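Local coordinates for protein (hdlp (histone deacetylase-like protein)) (Aquifex aeolicus, PDB 1C3P) that probably acts as a zinc-dependent deacetylase of the histone deacetylase family and binds the hydroxamate inhibitors TSA and SAHA, at residues I7-Y12 with I47-A52; D36-I41 with E320-K325; L58-E63 with N146-I151; Q76-G81 with N93-A98; L226-F231 with F268-V273. All coordinates share one frame; numbering follows the deposited sequence.

Interaction 1 (I7-Y12 with I47-A52); sequences IGTLDY and IKSRPA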
# COMPACT_ATOMS: atom_id res chain seq x y z
N ILE A 7 7.12 9.46 7.60
CA ILE A 7 7.60 10.28 6.47
C ILE A 7 6.38 10.88 5.78
O ILE A 7 5.49 10.15 5.35
CB ILE A 7 8.38 9.45 5.45
CG1 ILE A 7 9.39 8.57 6.17
CG2 ILE A 7 9.15 10.37 4.49
CD1 ILE A 7 10.27 7.83 5.26
N GLY A 8 6.33 12.20 5.70
CA GLY A 8 5.20 12.83 5.04
C GLY A 8 5.31 14.33 4.88
O GLY A 8 6.30 14.95 5.29
N THR A 9 4.29 14.91 4.27
CA THR A 9 4.20 16.35 4.05
C THR A 9 2.77 16.69 3.67
O THR A 9 2.07 15.87 3.08
CB THR A 9 5.11 16.83 2.91
OG1 THR A 9 4.79 18.20 2.61
CG2 THR A 9 4.88 16.00 1.65
N LEU A 10 2.33 17.90 4.00
CA LEU A 10 0.97 18.30 3.64
C LEU A 10 0.87 18.62 2.15
O LEU A 10 -0.23 18.76 1.61
CB LEU A 10 0.51 19.51 4.46
CG LEU A 10 0.19 19.31 5.94
CD1 LEU A 10 -0.88 18.24 6.08
CD2 LEU A 10 1.43 18.90 6.70
N ASP A 11 2.02 18.71 1.48
CA ASP A 11 2.07 19.02 0.06
C ASP A 11 1.35 18.02 -0.84
O ASP A 11 0.93 18.37 -1.94
CB ASP A 11 3.52 19.18 -0.41
CG ASP A 11 4.24 20.31 0.31
OD1 ASP A 11 3.63 21.38 0.45
OD2 ASP A 11 5.41 20.12 0.71
N TYR A 12 1.22 16.77 -0.38
CA TYR A 12 0.52 15.78 -1.18
C TYR A 12 -0.88 16.30 -1.50
O TYR A 12 -1.47 15.96 -2.53
CB TYR A 12 0.42 14.44 -0.44
CG TYR A 12 1.74 13.68 -0.32
CD1 TYR A 12 2.31 13.44 0.93
CD2 TYR A 12 2.38 13.19 -1.45
CE1 TYR A 12 3.50 12.72 1.05
CE2 TYR A 12 3.57 12.47 -1.35
CZ TYR A 12 4.12 12.23 -0.10
OH TYR A 12 5.28 11.48 0.00
N ILE A 47 9.37 13.29 9.35
CA ILE A 47 10.45 13.60 8.41
C ILE A 47 9.75 14.12 7.16
O ILE A 47 8.85 13.45 6.64
CB ILE A 47 11.30 12.34 8.06
CG1 ILE A 47 12.11 11.90 9.29
CG2 ILE A 47 12.25 12.64 6.90
CD1 ILE A 47 13.16 12.90 9.73
N LYS A 48 10.15 15.30 6.69
CA LYS A 48 9.52 15.87 5.50
C LYS A 48 9.93 15.08 4.26
O LYS A 48 11.10 14.86 4.02
CB LYS A 48 9.93 17.34 5.31
CG LYS A 48 9.30 18.00 4.08
CD LYS A 48 9.75 19.45 3.93
CE LYS A 48 9.10 20.11 2.73
NZ LYS A 48 7.61 20.12 2.82
N SER A 49 8.94 14.68 3.47
CA SER A 49 9.18 13.94 2.24
C SER A 49 10.02 14.73 1.25
O SER A 49 9.88 15.95 1.13
CB SER A 49 7.86 13.61 1.54
OG SER A 49 6.94 12.88 2.37
N ARG A 50 10.89 14.02 0.53
CA ARG A 50 11.72 14.62 -0.49
C ARG A 50 11.46 13.87 -1.80
O ARG A 50 11.03 12.72 -1.80
CB ARG A 50 13.22 14.47 -0.17
CG ARG A 50 13.78 13.03 -0.33
CD ARG A 50 15.28 13.04 -0.12
NE ARG A 50 15.89 11.71 -0.07
CZ ARG A 50 15.97 10.86 -1.08
NH1 ARG A 50 15.46 11.16 -2.27
NH2 ARG A 50 16.57 9.69 -0.90
N PRO A 51 11.66 14.54 -2.94
CA PRO A 51 11.44 13.86 -4.22
C PRO A 51 12.50 12.77 -4.43
O PRO A 51 13.62 12.89 -3.93
CB PRO A 51 11.64 14.98 -5.24
CG PRO A 51 11.24 16.22 -4.45
CD PRO A 51 12.01 15.95 -3.17
N ALA A 52 12.14 11.70 -5.15
CA ALA A 52 13.09 10.67 -5.51
C ALA A 52 13.99 11.35 -6.56
O ALA A 52 13.50 12.15 -7.35
CB ALA A 52 12.37 9.47 -6.13
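Ile-7 and Gly-8 pair in parallel register with Ile-47 and Lys-48 as the two strands of a beta-alpha-beta unit, strand 4-8, helix 28-37 and strand 46-48. Two backbone bonds define the register: Gly-8 N donates to Ile-47 O at 3.0 Å and Ser-49 N to Gly-8 O at 3.2 Å. Beyond the strands the side chains take over. Thr-9 has OG1 anti to its backbone N (chi1 170°), and that hydroxyl accepts from Asp-11 N to close an ST turn. The same OG1 donates to Asp-11 OD2 at 2.8 Å. Lys-48 runs extended from CB to CE and bends only at its last torsion (chi4 60°), and NZ forms a salt bridge with Asp-11 OD2 at 3.0 Å. Two donors therefore hold this one carboxylate oxygen from the same face of its plane: NZ arrives nearly along the C-O axis, whereas the threonine hydroxyl stands well above the plane. Ser-49 OG lies 3.2 Å from Gly-8 CA and 3.8 Å from Thr-9 CG2. Its hydrogen-bond partner is Ser-109 OG on helix 98-118, which also bonds Tyr-12 OH. That helix packs on Ile-7 and Ile-47 as well, on the sheet face where both side chains lie. Leu-10 and Tyr-12 also touch helix 28-37, Tyr-12 through Val-28, and strand 46-48 is the outermost strand beside 4-8, which pairs on its other edge with strand 122-125.

Interaction 2 (D36-I41 with E320-K325); sequences DAMNLI and EKLNNK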
# COMPACT_ATOMS: atom_id res chain seq x y z
N ASP A 36 -2.52 14.99 14.00
CA ASP A 36 -2.25 16.23 14.71
C ASP A 36 -3.49 16.61 15.50
O ASP A 36 -3.40 16.93 16.69
CB ASP A 36 -1.88 17.35 13.73
CG ASP A 36 -1.54 18.66 14.45
OD1 ASP A 36 -0.72 18.64 15.39
OD2 ASP A 36 -2.07 19.71 14.05
N ALA A 37 -4.65 16.56 14.85
CA ALA A 37 -5.91 16.89 15.52
C ALA A 37 -6.13 15.99 16.76
O ALA A 37 -6.66 16.45 17.77
CB ALA A 37 -7.10 16.76 14.54
N MET A 38 -5.69 14.74 16.67
CA MET A 38 -5.82 13.75 17.77
C MET A 38 -4.66 13.84 18.77
O MET A 38 -4.62 13.09 19.77
CB MET A 38 -5.84 12.32 17.20
CG MET A 38 -7.05 11.99 16.34
SD MET A 38 -8.50 11.73 17.37
CE MET A 38 -7.94 10.30 18.31
N ASN A 39 -3.71 14.74 18.50
CA ASN A 39 -2.52 14.94 19.31
C ASN A 39 -1.75 13.64 19.46
O ASN A 39 -1.29 13.28 20.55
CB ASN A 39 -2.88 15.51 20.69
CG ASN A 39 -3.65 16.80 20.59
OD1 ASN A 39 -3.24 17.71 19.89
ND2 ASN A 39 -4.79 16.88 21.28
N LEU A 40 -1.64 12.92 18.34
CA LEU A 40 -0.93 11.64 18.34
C LEU A 40 0.41 11.67 17.62
O LEU A 40 0.99 10.63 17.33
CB LEU A 40 -1.82 10.54 17.75
CG LEU A 40 -3.05 10.17 18.59
CD1 LEU A 40 -3.81 9.04 17.91
CD2 LEU A 40 -2.61 9.73 19.97
N ILE A 41 0.91 12.87 17.34
CA ILE A 41 2.20 12.99 16.68
C ILE A 41 2.93 14.29 17.05
O ILE A 41 2.31 15.34 17.20
CB ILE A 41 2.04 12.89 15.14
CG1 ILE A 41 3.42 12.86 14.49
CG2 ILE A 41 1.24 14.06 14.60
CD1 ILE A 41 4.25 11.72 14.95
N GLU A 320 -9.99 5.63 22.75
CA GLU A 320 -11.13 4.88 22.25
C GLU A 320 -12.05 5.75 21.41
O GLU A 320 -12.80 5.24 20.58
CB GLU A 320 -11.90 4.21 23.39
CG GLU A 320 -12.48 5.15 24.41
CD GLU A 320 -13.31 4.40 25.43
OE1 GLU A 320 -14.34 3.81 25.04
OE2 GLU A 320 -12.93 4.39 26.62
N LYS A 321 -11.95 7.06 21.58
CA LYS A 321 -12.82 7.99 20.86
C LYS A 321 -12.04 9.04 20.07
O LYS A 321 -10.87 9.29 20.36
CB LYS A 321 -13.70 8.71 21.87
CG LYS A 321 -12.87 9.53 22.86
CD LYS A 321 -11.89 8.66 23.67
CE LYS A 321 -10.87 9.50 24.42
NZ LYS A 321 -11.53 10.48 25.34
N LEU A 322 -12.69 9.65 19.08
CA LEU A 322 -12.07 10.73 18.32
C LEU A 322 -12.46 12.02 19.06
O LEU A 322 -13.56 12.09 19.61
CB LEU A 322 -12.63 10.81 16.90
CG LEU A 322 -12.38 9.63 15.97
CD1 LEU A 322 -12.75 10.08 14.56
CD2 LEU A 322 -10.92 9.20 16.03
N ASN A 323 -11.57 13.01 19.10
CA ASN A 323 -11.90 14.27 19.79
C ASN A 323 -12.65 15.14 18.79
O ASN A 323 -12.85 14.74 17.64
CB ASN A 323 -10.64 15.01 20.23
CG ASN A 323 -9.97 15.75 19.09
OD1 ASN A 323 -9.59 15.16 18.09
ND2 ASN A 323 -9.83 17.07 19.25
N ASN A 324 -13.06 16.34 19.21
CA ASN A 324 -13.82 17.21 18.31
C ASN A 324 -13.06 17.68 17.08
O ASN A 324 -13.60 17.68 15.97
CB ASN A 324 -14.37 18.42 19.06
CG ASN A 324 -15.46 18.04 20.03
OD1 ASN A 324 -16.45 17.41 19.64
ND2 ASN A 324 -15.29 18.42 21.29
N LYS A 325 -11.82 18.09 17.27
CA LYS A 325 -11.02 18.57 16.16
C LYS A 325 -10.96 17.49 15.08
O LYS A 325 -11.12 17.77 13.89
CB LYS A 325 -9.62 18.92 16.66
CG LYS A 325 -8.73 19.56 15.62
CD LYS A 325 -7.54 20.23 16.28
CE LYS A 325 -8.00 21.31 17.25
NZ LYS A 325 -6.87 22.06 17.89
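Ala-37 and Met-38 meet Asn-323 and Lys-325 at a helix end closed by a 2.9 Å backbone bond, Asn-39 N to Asp-36 O. Asn-39 has a positive phi of 56°, and with two bonds back into the last turn of helix 28-37 it completes a Schellman motif. Across the contact, Asn-323 occupies the N-cap position of helix 324-332, so the contact sets the C-terminal end of one helix against the N-terminal end of another that lies some 280 residues further along the chain. The tightest carbon contact is Ala-37 CB to Lys-325 CG, only 3.4 Å. Lys-325 CD then continues past Ala-37, 3.8 Å from its CA. Lys-325 NZ ends 6.6 Å from Asp-36 OD2, too far for a bond, although opposite charges at that range may still attract weakly. On the other flank Met-38 folds twice: chi2 of -75° sets SD and chi3 of -63° sets CE, turning the tip toward the 320-325 segment. SD lies 3.7 Å from Leu-322 CD2, the two side chains crossing at a slant, and CE rests 3.7 Å from Lys-321 O. Pro-319 and Ala-326 also touch Met-38, while Leu-322 leans on Phe-34 and Leu-330. Asn-323 N becomes buried here and has no partner in the model.

Interaction 3 (L58-E63 with N146-I151); sequences LLFHTE and NPAVGI. Unlike the reference sequence in segment 146-151: Asn-146 (reference Asp).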
# COMPACT_ATOMS: atom_id res chain seq x y z
N LEU A 58 15.58 5.64 -11.74
CA LEU A 58 16.14 4.75 -12.74
C LEU A 58 16.69 3.45 -12.17
O LEU A 58 17.20 2.61 -12.92
CB LEU A 58 17.20 5.49 -13.56
CG LEU A 58 16.65 6.72 -14.30
CD1 LEU A 58 17.79 7.44 -15.01
CD2 LEU A 58 15.56 6.31 -15.27
N LEU A 59 16.59 3.28 -10.86
CA LEU A 59 16.98 2.00 -10.26
C LEU A 59 15.97 0.95 -10.79
O LEU A 59 16.27 -0.25 -10.85
CB LEU A 59 16.89 2.04 -8.73
CG LEU A 59 17.91 2.89 -7.96
CD1 LEU A 59 17.55 2.95 -6.48
CD2 LEU A 59 19.31 2.28 -8.16
N PHE A 60 14.77 1.40 -11.14
CA PHE A 60 13.76 0.49 -11.67
C PHE A 60 13.15 0.90 -13.02
O PHE A 60 13.12 0.11 -13.96
CB PHE A 60 12.61 0.29 -10.67
CG PHE A 60 11.50 -0.60 -11.19
CD1 PHE A 60 11.76 -1.92 -11.55
CD2 PHE A 60 10.21 -0.12 -11.33
CE1 PHE A 60 10.75 -2.75 -12.05
CE2 PHE A 60 9.18 -0.93 -11.83
CZ PHE A 60 9.46 -2.26 -12.19
N HIS A 61 12.65 2.13 -13.10
CA HIS A 61 12.02 2.59 -14.34
C HIS A 61 12.98 2.98 -15.44
O HIS A 61 14.13 3.33 -15.17
CB HIS A 61 11.08 3.76 -14.03
CG HIS A 61 9.88 3.35 -13.26
ND1 HIS A 61 9.75 3.55 -11.90
CD2 HIS A 61 8.76 2.69 -13.65
CE1 HIS A 61 8.60 3.05 -11.49
NE2 HIS A 61 7.98 2.52 -12.53
N THR A 62 12.51 2.89 -16.69
CA THR A 62 13.35 3.25 -17.84
C THR A 62 13.28 4.75 -18.09
O THR A 62 12.28 5.40 -17.79
CB THR A 62 12.95 2.50 -19.11
OG1 THR A 62 11.56 2.73 -19.41
CG2 THR A 62 13.18 1.02 -18.93
N GLU A 63 14.36 5.29 -18.64
CA GLU A 63 14.42 6.72 -18.90
C GLU A 63 13.35 7.30 -19.79
O GLU A 63 12.84 8.38 -19.51
CB GLU A 63 15.78 7.11 -19.49
CG GLU A 63 16.85 7.37 -18.48
CD GLU A 63 17.99 8.18 -19.07
OE1 GLU A 63 17.73 9.32 -19.53
OE2 GLU A 63 19.14 7.68 -19.09
N ASN A 146 7.09 2.60 -6.23
CA ASN A 146 8.09 2.84 -5.18
C ASN A 146 8.55 1.53 -4.53
O ASN A 146 9.70 1.41 -4.14
CB ASN A 146 7.60 3.89 -4.18
CG ASN A 146 6.39 3.45 -3.41
OD1 ASN A 146 6.51 3.02 -2.27
ND2 ASN A 146 5.21 3.53 -4.04
N PRO A 147 7.64 0.55 -4.38
CA PRO A 147 8.18 -0.68 -3.78
C PRO A 147 9.36 -1.26 -4.62
O PRO A 147 10.37 -1.72 -4.07
CB PRO A 147 6.98 -1.61 -3.77
CG PRO A 147 5.82 -0.63 -3.52
CD PRO A 147 6.18 0.43 -4.58
N ALA A 148 9.23 -1.23 -5.96
CA ALA A 148 10.30 -1.78 -6.82
C ALA A 148 11.55 -0.90 -6.78
O ALA A 148 12.66 -1.41 -6.80
CB ALA A 148 9.80 -1.94 -8.27
N VAL A 149 11.36 0.41 -6.73
CA VAL A 149 12.49 1.33 -6.62
C VAL A 149 13.18 1.01 -5.31
O VAL A 149 14.41 0.88 -5.26
CB VAL A 149 12.02 2.80 -6.62
CG1 VAL A 149 13.16 3.75 -6.21
CG2 VAL A 149 11.51 3.17 -7.99
N GLY A 150 12.39 0.86 -4.25
CA GLY A 150 12.96 0.58 -2.94
C GLY A 150 13.71 -0.74 -2.84
O GLY A 150 14.78 -0.82 -2.22
N ILE A 151 13.15 -1.78 -3.44
CA ILE A 151 13.79 -3.09 -3.42
C ILE A 151 15.09 -3.05 -4.23
O ILE A 151 16.09 -3.64 -3.82
CB ILE A 151 12.83 -4.16 -3.96
CG1 ILE A 151 11.70 -4.38 -2.94
CG2 ILE A 151 13.58 -5.48 -4.25
CD1 ILE A 151 10.55 -5.22 -3.47
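Phe-60 meets Ala-148 and Val-149 where the loop between helices 54-57 and 63-75 packs against the first turn of helix 146-156, in the alpha/beta fold of the deacetylase family. Its side chain can be followed outward. CB lies 4.1 Å from Val-149 CG2. With CG anti to the backbone N (chi1 178°), the ring then passes across Ala-148: CG and CD2 come nearest to Ala-148 CB, CD1, CE2 and CZ follow, CE1 is the farthest, and all six ring carbons lie 3.6 to 4.0 Å from that methyl carbon. Such even spacing places the methyl over the middle of the ring, and the CH-pi geometry confirms it, with Ala-148 CB 3.5 Å from the ring centroid and 9° off the normal. CD2 of the same ring also sits over the centre of the neighbouring His-61 imidazole. Beside this, Leu-59 points at the helix: its CD1 is 4.0 Å from Val-149 O and 4.5 Å from Val-149 CG1. Helix 173-179 adds Ala-178 against Phe-60 and Phe-179 against Ala-148. Leu-59 also touches Glu-152, Tyr-153 and Lys-156, further along helix 146-156, and Phe-60 O accepts from Lys-135 NZ. His-61, whose ring also meets Tyr-65, brings ND1 to 4.3 Å from Val-149 CG2; this nitrogen is buried by the contact and has no hydrogen-bond partner in the model.

Interaction 4 (Q76-G81 with N93-A98); sequences QCVPKG and NPVSYA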
# COMPACT_ATOMS: atom_id res chain seq x y z
N GLN A 76 1.11 19.47 -19.43
CA GLN A 76 -0.27 19.06 -19.22
C GLN A 76 -0.86 18.49 -20.51
O GLN A 76 -1.82 19.02 -21.07
CB GLN A 76 -1.07 20.27 -18.72
CG GLN A 76 -2.29 19.89 -17.93
CD GLN A 76 -1.93 19.15 -16.65
OE1 GLN A 76 -1.15 18.20 -16.68
NE2 GLN A 76 -2.50 19.57 -15.54
N CYS A 77 -0.29 17.38 -20.98
CA CYS A 77 -0.76 16.78 -22.21
C CYS A 77 -0.43 15.30 -22.26
O CYS A 77 0.32 14.80 -21.43
CB CYS A 77 -0.07 17.44 -23.41
SG CYS A 77 1.75 17.06 -23.49
N VAL A 78 -1.03 14.63 -23.23
CA VAL A 78 -0.75 13.22 -23.47
C VAL A 78 0.06 13.27 -24.75
O VAL A 78 -0.48 13.50 -25.84
CB VAL A 78 -2.02 12.41 -23.72
CG1 VAL A 78 -1.66 10.95 -23.96
CG2 VAL A 78 -2.96 12.56 -22.54
N PRO A 79 1.39 13.08 -24.64
CA PRO A 79 2.26 13.11 -25.81
C PRO A 79 1.83 12.05 -26.81
O PRO A 79 1.36 10.98 -26.44
CB PRO A 79 3.65 12.84 -25.20
CG PRO A 79 3.50 13.43 -23.78
CD PRO A 79 2.17 12.80 -23.42
N LYS A 80 1.97 12.37 -28.10
CA LYS A 80 1.62 11.45 -29.17
C LYS A 80 2.27 10.10 -28.93
O LYS A 80 3.47 10.01 -28.68
CB LYS A 80 2.07 12.06 -30.50
CG LYS A 80 3.52 12.53 -30.48
CD LYS A 80 3.84 13.38 -31.70
CE LYS A 80 5.21 14.02 -31.61
NZ LYS A 80 5.54 14.84 -32.81
N GLY A 81 1.46 9.04 -29.01
CA GLY A 81 1.96 7.68 -28.81
C GLY A 81 2.06 7.21 -27.36
O GLY A 81 2.29 6.03 -27.11
N ASN A 93 -5.06 6.30 -15.48
CA ASN A 93 -3.79 6.97 -15.19
C ASN A 93 -3.79 8.28 -15.97
O ASN A 93 -3.03 8.46 -16.93
CB ASN A 93 -2.65 6.06 -15.64
CG ASN A 93 -2.84 4.63 -15.17
OD1 ASN A 93 -2.92 4.37 -13.96
ND2 ASN A 93 -2.94 3.70 -16.12
N PRO A 94 -4.61 9.24 -15.53
CA PRO A 94 -4.78 10.56 -16.15
C PRO A 94 -3.60 11.49 -16.05
O PRO A 94 -2.70 11.28 -15.26
CB PRO A 94 -5.97 11.15 -15.37
CG PRO A 94 -6.61 9.94 -14.72
CD PRO A 94 -5.40 9.18 -14.29
N VAL A 95 -3.62 12.54 -16.86
CA VAL A 95 -2.59 13.56 -16.77
C VAL A 95 -2.96 14.42 -15.55
O VAL A 95 -4.10 14.85 -15.42
CB VAL A 95 -2.60 14.45 -18.04
CG1 VAL A 95 -1.74 15.69 -17.82
CG2 VAL A 95 -2.05 13.65 -19.22
N SER A 96 -2.01 14.63 -14.63
CA SER A 96 -2.23 15.48 -13.45
C SER A 96 -0.88 15.69 -12.76
O SER A 96 0.11 15.06 -13.13
CB SER A 96 -3.18 14.83 -12.44
OG SER A 96 -2.48 13.95 -11.58
N TYR A 97 -0.82 16.57 -11.76
CA TYR A 97 0.45 16.76 -11.09
C TYR A 97 0.79 15.64 -10.10
O TYR A 97 1.83 15.66 -9.44
CB TYR A 97 0.55 18.14 -10.43
CG TYR A 97 0.69 19.24 -11.47
CD1 TYR A 97 -0.44 19.84 -12.04
CD2 TYR A 97 1.95 19.61 -11.93
CE1 TYR A 97 -0.30 20.80 -13.06
CE2 TYR A 97 2.09 20.57 -12.94
CZ TYR A 97 0.97 21.15 -13.50
OH TYR A 97 1.13 22.09 -14.50
N ALA A 98 -0.09 14.66 -10.00
CA ALA A 98 0.22 13.53 -9.14
C ALA A 98 1.05 12.57 -9.98
O ALA A 98 1.81 11.78 -9.45
CB ALA A 98 -1.06 12.82 -8.70
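Val-95 sets its two methyls against Gln-76, Cys-77 and Val-78. Its CG1 is anti to the backbone N (chi1 168°), and from that rotamer the two branches part: CG1 is directed to Gln-76, while CG2 lies 3.4 Å from Cys-77 O and 3.6 Å from Val-78 CG2. The two valines cross at a slant, methyl against methyl, and the contact rests on this CG2 branch. Gln-76 leaves its backbone with CG roughly anti to N (chi1 -155°) and then bends at chi2. The end of its side chain, near Val-95 CG1 and Tyr-97, is doubtfully placed and supports no detailed claim. Gln-76 is the C-prime residue, with positive phi, of the Schellman motif that ends helix 63-75, with Cys-77 N bonded to Ala-72 O and Gln-76 N to Glu-73 O. On the opposite segment, Ser-96 OG accepts from Ala-98 N at 3.0 Å, a capping bond at the start of helix 98-118. The contact thus joins the exit of one helix to the approach to another, and Tyr-97 also reaches back to Glu-73. With no hydrogen bond found between the segments, the chemistry implies surface van der Waals cohesion centred on Val-95.

Interaction 5 (L226-F231 with F268-V273); sequences LNDNEF and FNLSNV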
# COMPACT_ATOMS: atom_id res chain seq x y z
N LEU A 226 -14.97 -11.46 2.42
CA LEU A 226 -13.95 -11.95 3.35
C LEU A 226 -14.11 -11.36 4.76
O LEU A 226 -14.28 -10.15 4.90
CB LEU A 226 -12.56 -11.57 2.84
CG LEU A 226 -11.42 -12.33 3.52
CD1 LEU A 226 -11.43 -13.75 2.94
CD2 LEU A 226 -10.07 -11.67 3.25
N ASN A 227 -14.05 -12.19 5.79
CA ASN A 227 -14.17 -11.67 7.15
C ASN A 227 -12.81 -11.68 7.83
O ASN A 227 -11.83 -12.16 7.26
CB ASN A 227 -15.21 -12.44 7.99
CG ASN A 227 -14.85 -13.90 8.20
OD1 ASN A 227 -13.72 -14.23 8.58
ND2 ASN A 227 -15.82 -14.79 7.99
N ASP A 228 -12.75 -11.13 9.04
CA ASP A 228 -11.49 -11.04 9.76
C ASP A 228 -10.76 -12.34 10.00
O ASP A 228 -9.54 -12.39 9.88
CB ASP A 228 -11.69 -10.33 11.11
CG ASP A 228 -12.04 -8.87 10.96
OD1 ASP A 228 -11.81 -8.33 9.86
OD2 ASP A 228 -12.51 -8.27 11.96
N ASN A 229 -11.50 -13.38 10.39
CA ASN A 229 -10.89 -14.66 10.65
C ASN A 229 -10.28 -15.26 9.40
O ASN A 229 -9.20 -15.84 9.43
CB ASN A 229 -11.92 -15.60 11.27
CG ASN A 229 -12.27 -15.19 12.68
OD1 ASN A 229 -11.47 -15.37 13.59
ND2 ASN A 229 -13.45 -14.61 12.87
N GLU A 230 -10.97 -15.07 8.28
CA GLU A 230 -10.46 -15.59 7.02
C GLU A 230 -9.19 -14.87 6.58
O GLU A 230 -8.24 -15.49 6.12
CB GLU A 230 -11.54 -15.49 5.94
CG GLU A 230 -12.79 -16.28 6.29
CD GLU A 230 -13.86 -16.14 5.23
OE1 GLU A 230 -14.07 -15.00 4.77
OE2 GLU A 230 -14.51 -17.15 4.89
N PHE A 231 -9.17 -13.55 6.73
CA PHE A 231 -7.98 -12.79 6.35
C PHE A 231 -6.78 -13.23 7.20
O PHE A 231 -5.72 -13.57 6.68
CB PHE A 231 -8.23 -11.29 6.53
CG PHE A 231 -7.11 -10.42 6.00
CD1 PHE A 231 -6.85 -10.35 4.63
CD2 PHE A 231 -6.32 -9.67 6.86
CE1 PHE A 231 -5.83 -9.55 4.13
CE2 PHE A 231 -5.29 -8.86 6.37
CZ PHE A 231 -5.05 -8.80 5.00
N PHE A 268 -13.86 -7.08 0.37
CA PHE A 268 -13.44 -7.58 1.68
C PHE A 268 -14.19 -6.75 2.73
O PHE A 268 -14.42 -5.55 2.53
CB PHE A 268 -11.93 -7.39 1.90
CG PHE A 268 -11.05 -8.33 1.11
CD1 PHE A 268 -9.66 -8.25 1.24
CD2 PHE A 268 -11.59 -9.31 0.28
CE1 PHE A 268 -8.81 -9.13 0.56
CE2 PHE A 268 -10.75 -10.21 -0.42
CZ PHE A 268 -9.37 -10.12 -0.28
N ASN A 269 -14.58 -7.37 3.83
CA ASN A 269 -15.31 -6.66 4.88
C ASN A 269 -14.58 -6.74 6.21
O ASN A 269 -15.15 -7.13 7.22
CB ASN A 269 -16.71 -7.25 5.07
CG ASN A 269 -17.54 -7.21 3.81
OD1 ASN A 269 -17.54 -6.22 3.08
ND2 ASN A 269 -18.27 -8.29 3.55
N LEU A 270 -13.32 -6.34 6.21
CA LEU A 270 -12.54 -6.41 7.43
C LEU A 270 -12.74 -5.23 8.39
O LEU A 270 -13.27 -4.18 8.00
CB LEU A 270 -11.05 -6.50 7.09
CG LEU A 270 -10.58 -7.57 6.09
CD1 LEU A 270 -9.06 -7.62 6.18
CD2 LEU A 270 -11.18 -8.94 6.42
N SER A 271 -12.30 -5.43 9.63
CA SER A 271 -12.34 -4.42 10.69
C SER A 271 -10.93 -3.81 10.79
O SER A 271 -9.96 -4.47 10.39
CB SER A 271 -12.67 -5.07 12.04
OG SER A 271 -11.60 -5.89 12.49
N ASN A 272 -10.83 -2.59 11.33
CA ASN A 272 -9.53 -1.90 11.50
C ASN A 272 -8.68 -2.67 12.49
O ASN A 272 -7.45 -2.60 12.45
CB ASN A 272 -9.64 -0.52 12.15
CG ASN A 272 -10.33 0.49 11.32
OD1 ASN A 272 -10.64 1.58 11.82
ND2 ASN A 272 -10.55 0.17 10.04
N VAL A 273 -9.35 -3.33 13.43
CA VAL A 273 -8.64 -4.08 14.46
C VAL A 273 -8.00 -5.35 13.90
O VAL A 273 -6.94 -5.75 14.36
CB VAL A 273 -9.57 -4.41 15.63
CG1 VAL A 273 -8.89 -5.33 16.61
CG2 VAL A 273 -9.93 -3.10 16.35
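Leu-226 sends CG anti to its backbone N (chi1 -165°), Phe-268 sets its own CG beside N (chi1 -74°), and the two side chains lie side by side, pointing the same way. Leu-226 CD2 lies over the centre of the Phe-268 ring, 3.8 Å from the centroid, a CH-pi contact, while Leu-226 CB meets Phe-268 CD2 at 3.5 Å. Leu-270 CD1 covers one face of Phe-231, displaced toward the rim and 3.4 Å from CG. Both segments lead into helices after strands of the parallel sheet. Asn-227 and Glu-230 form the capping box of helix 228-245, and Ser-271 is the N-cap of helix 272-286, its OG accepting from Ala-274 N. Asp-228 binds the two helix starts together. Its OD1 receives Ser-271 N at 3.0 Å through the syn lone pair, and Ser-271 OG donates to OD2 at 2.6 Å from above the carboxylate plane. Arg-356 N is a further donor to that OD2. Asn-269 N adds a backbone bond to Leu-226 O at 3.0 Å. The Phe-268 side chain lies about 7 Å from that of Asp-258, which binds zinc in another structure of this protein; no zinc is bound to this chain here.

In the fold
From the N terminus, interaction 1 is the first to open, and it closes with strand 46-48 beside strand 4-8. Interaction 2 opens before that closure, on helix 28-37, and closes only at helix 324-332, so the two cross along the chain. The span of interaction 2 contains the other three. Interaction 3 ties the loop before helix 63-75 to helix 146-156, and within its loop interaction 4 closes a short one around helix 82-86. Interaction 5 follows in series, joining the starts of helices 228-245 and 272-286. It lies across the chain's centre from interactions 1, 3 and 4; its centre is about 37 Å from that of interaction 4.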